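Local coordinates for ebony (Drosophila melanogaster, PDB 6DYM), which probably joins beta-alanine to biogenic amines such as dopamine, using this C-terminal condensation domain of the nonribosomal peptide synthetase to form the peptide bond, at residues E32-P37 and G198-E203. Sequence-based numbering, arbitrary orientation.
Sequences EQWLKP and GDAPDE
The indole of W34 carries this contact, with A200 sitting on one of its faces. The methyl CB of A200 lies 3.6 Å from the centroid of the five-membered ring, 26° off the ring normal, in a CH-pi contact. A chi1 of -53° turns W34 CG away from its own carbonyl carbon and swings the indole toward the 198-203 segment. The D199-A200 peptide lies over the same face, with D199 O 3.6 Å from W34 CZ3, while P201 CD approaches W34 CZ2 obliquely at 3.7 Å. Behind the indole, Q33 CG touches the rim of the opposite face, 3.5 Å above the ring plane. W34 NE1 donates a hydrogen bond to Q204 OE1, at the end of the same loop, next to E203. A water accepts from D199 N at 3.3 Å and donates a weak bond to W34 O. With an alanine at position W34, the A200 methyl would probably lose the ring it packs on, and Q204 OE1 its indole donor. The arrangement ties the loop between helices 14-25 and 41-58 to the one between strands 178-184 and 205-212, the last two of a mixed sheet whose order is consistent with a GNAT-like fold, as in acetyltransferases.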
loop_
_atom_site.group_PDB
_atom_site.type_symbol
_atom_site.label_atom_id
_atom_site.label_comp_id
_atom_site.label_asym_id
_atom_site.label_seq_id
_atom_site.Cartn_x
_atom_site.Cartn_y
_atom_site.Cartn_z
ATOM N N GLU A 32 5.482 1.684 11.657
ATOM C CA GLU A 32 6.905 1.962 11.822
ATOM C C GLU A 32 7.193 2.939 12.954
ATOM O O GLU A 32 8.321 2.956 13.456
ATOM C CB GLU A 32 7.490 2.510 10.521
ATOM C CG GLU A 32 7.512 1.508 9.392
ATOM C CD GLU A 32 6.290 1.600 8.499
ATOM O OE1 GLU A 32 5.163 1.384 8.998
ATOM O OE2 GLU A 32 6.456 1.890 7.296
ATOM N N GLN A 33 6.213 3.754 13.363
ATOM C CA GLN A 33 6.450 4.681 14.465
ATOM C C GLN A 33 6.772 3.941 15.754
ATOM O O GLN A 33 7.431 4.495 16.641
ATOM C CB GLN A 33 5.237 5.589 14.669
ATOM C CG GLN A 33 4.015 4.864 15.196
ATOM C CD GLN A 33 2.821 5.781 15.401
ATOM O OE1 GLN A 33 2.953 6.889 15.919
ATOM N NE2 GLN A 33 1.652 5.323 14.977
ATOM N N TRP A 34 6.319 2.696 15.879
ATOM C CA TRP A 34 6.573 1.909 17.075
ATOM C C TRP A 34 7.876 1.128 17.001
ATOM O O TRP A 34 8.303 0.566 18.016
ATOM C CB TRP A 34 5.395 0.962 17.331
ATOM C CG TRP A 34 4.083 1.691 17.361
ATOM C CD1 TRP A 34 3.066 1.587 16.458
ATOM C CD2 TRP A 34 3.662 2.656 18.333
ATOM N NE1 TRP A 34 2.031 2.425 16.812
ATOM C CE2 TRP A 34 2.373 3.091 17.959
ATOM C CE3 TRP A 34 4.248 3.193 19.484
ATOM C CZ2 TRP A 34 1.661 4.039 18.696
ATOM C CZ3 TRP A 34 3.541 4.131 20.214
ATOM C CH2 TRP A 34 2.259 4.544 19.818
ATOM N N LEU A 35 8.518 1.091 15.836
ATOM C CA LEU A 35 9.813 0.448 15.670
ATOM C C LEU A 35 10.977 1.408 15.872
ATOM O O LEU A 35 12.134 0.987 15.752
ATOM C CB LEU A 35 9.917 -0.191 14.281
ATOM C CG LEU A 35 8.861 -1.232 13.913
ATOM C CD1 LEU A 35 9.030 -1.683 12.466
ATOM C CD2 LEU A 35 8.937 -2.414 14.858
ATOM N N LYS A 36 10.700 2.676 16.165
ATOM C CA LYS A 36 11.768 3.632 16.420
ATOM C C LYS A 36 12.548 3.221 17.669
ATOM O O LYS A 36 11.959 2.715 18.633
ATOM C CB LYS A 36 11.197 5.041 16.593
ATOM C CG LYS A 36 10.639 5.655 15.314
ATOM C CD LYS A 36 10.182 7.097 15.536
ATOM C CE LYS A 36 9.207 7.543 14.453
ATOM N NZ LYS A 36 9.689 7.197 13.083
ATOM N N PRO A 37 13.875 3.404 17.686
ATOM C CA PRO A 37 14.628 3.971 16.566
ATOM C C PRO A 37 15.137 2.896 15.610
ATOM O O PRO A 37 14.956 1.705 15.862
ATOM C CB PRO A 37 15.790 4.680 17.260
ATOM C CG PRO A 37 15.946 3.960 18.601
ATOM C CD PRO A 37 14.760 3.047 18.806
ATOM N N GLY A 198 3.839 -3.192 20.593
ATOM C CA GLY A 198 3.147 -3.363 21.863
ATOM C C GLY A 198 2.781 -2.062 22.550
ATOM O O GLY A 198 1.809 -2.010 23.309
ATOM N N ASP A 199 3.542 -0.995 22.298
ATOM C CA ASP A 199 3.238 0.307 22.883
ATOM C C ASP A 199 2.106 1.042 22.171
ATOM O O ASP A 199 1.702 2.115 22.633
ATOM C CB ASP A 199 4.491 1.190 22.883
ATOM C CG ASP A 199 5.546 0.715 23.872
ATOM O OD1 ASP A 199 5.175 0.173 24.936
ATOM O OD2 ASP A 199 6.748 0.885 23.583
ATOM N N ALA A 200 1.590 0.507 21.065
ATOM C CA ALA A 200 0.503 1.170 20.363
ATOM C C ALA A 200 -0.789 1.076 21.175
ATOM O O ALA A 200 -0.988 0.123 21.932
ATOM C CB ALA A 200 0.303 0.547 18.982
ATOM N N PRO A 201 -1.684 2.058 21.045
ATOM C CA PRO A 201 -2.961 1.977 21.763
ATOM C C PRO A 201 -3.799 0.815 21.253
ATOM O O PRO A 201 -3.630 0.337 20.129
ATOM C CB PRO A 201 -3.631 3.324 21.464
ATOM C CG PRO A 201 -2.991 3.787 20.195
ATOM C CD PRO A 201 -1.573 3.295 20.253
ATOM N N ASP A 202 -4.716 0.355 22.108
ATOM C CA ASP A 202 -5.602 -0.743 21.732
ATOM C C ASP A 202 -6.411 -0.425 20.486
ATOM O O ASP A 202 -6.828 -1.344 19.774
ATOM C CB ASP A 202 -6.552 -1.077 22.884
ATOM C CG ASP A 202 -5.891 -1.912 23.962
ATOM O OD1 ASP A 202 -4.650 -2.031 23.946
ATOM O OD2 ASP A 202 -6.613 -2.443 24.830
ATOM N N GLU A 203 -6.619 0.857 20.197
ATOM C CA GLU A 203 -7.477 1.284 19.105
ATOM C C GLU A 203 -6.789 1.250 17.750
ATOM O O GLU A 203 -7.468 1.415 16.729
ATOM C CB GLU A 203 -8.000 2.699 19.389
ATOM C CG GLU A 203 -8.939 2.787 20.604
ATOM C CD GLU A 203 -8.227 2.634 21.951
ATOM O OE1 GLU A 203 -7.046 3.034 22.058
ATOM O OE2 GLU A 203 -8.851 2.107 22.903
HETATM O O HOH W 1 6.195 -0.928 20.356
#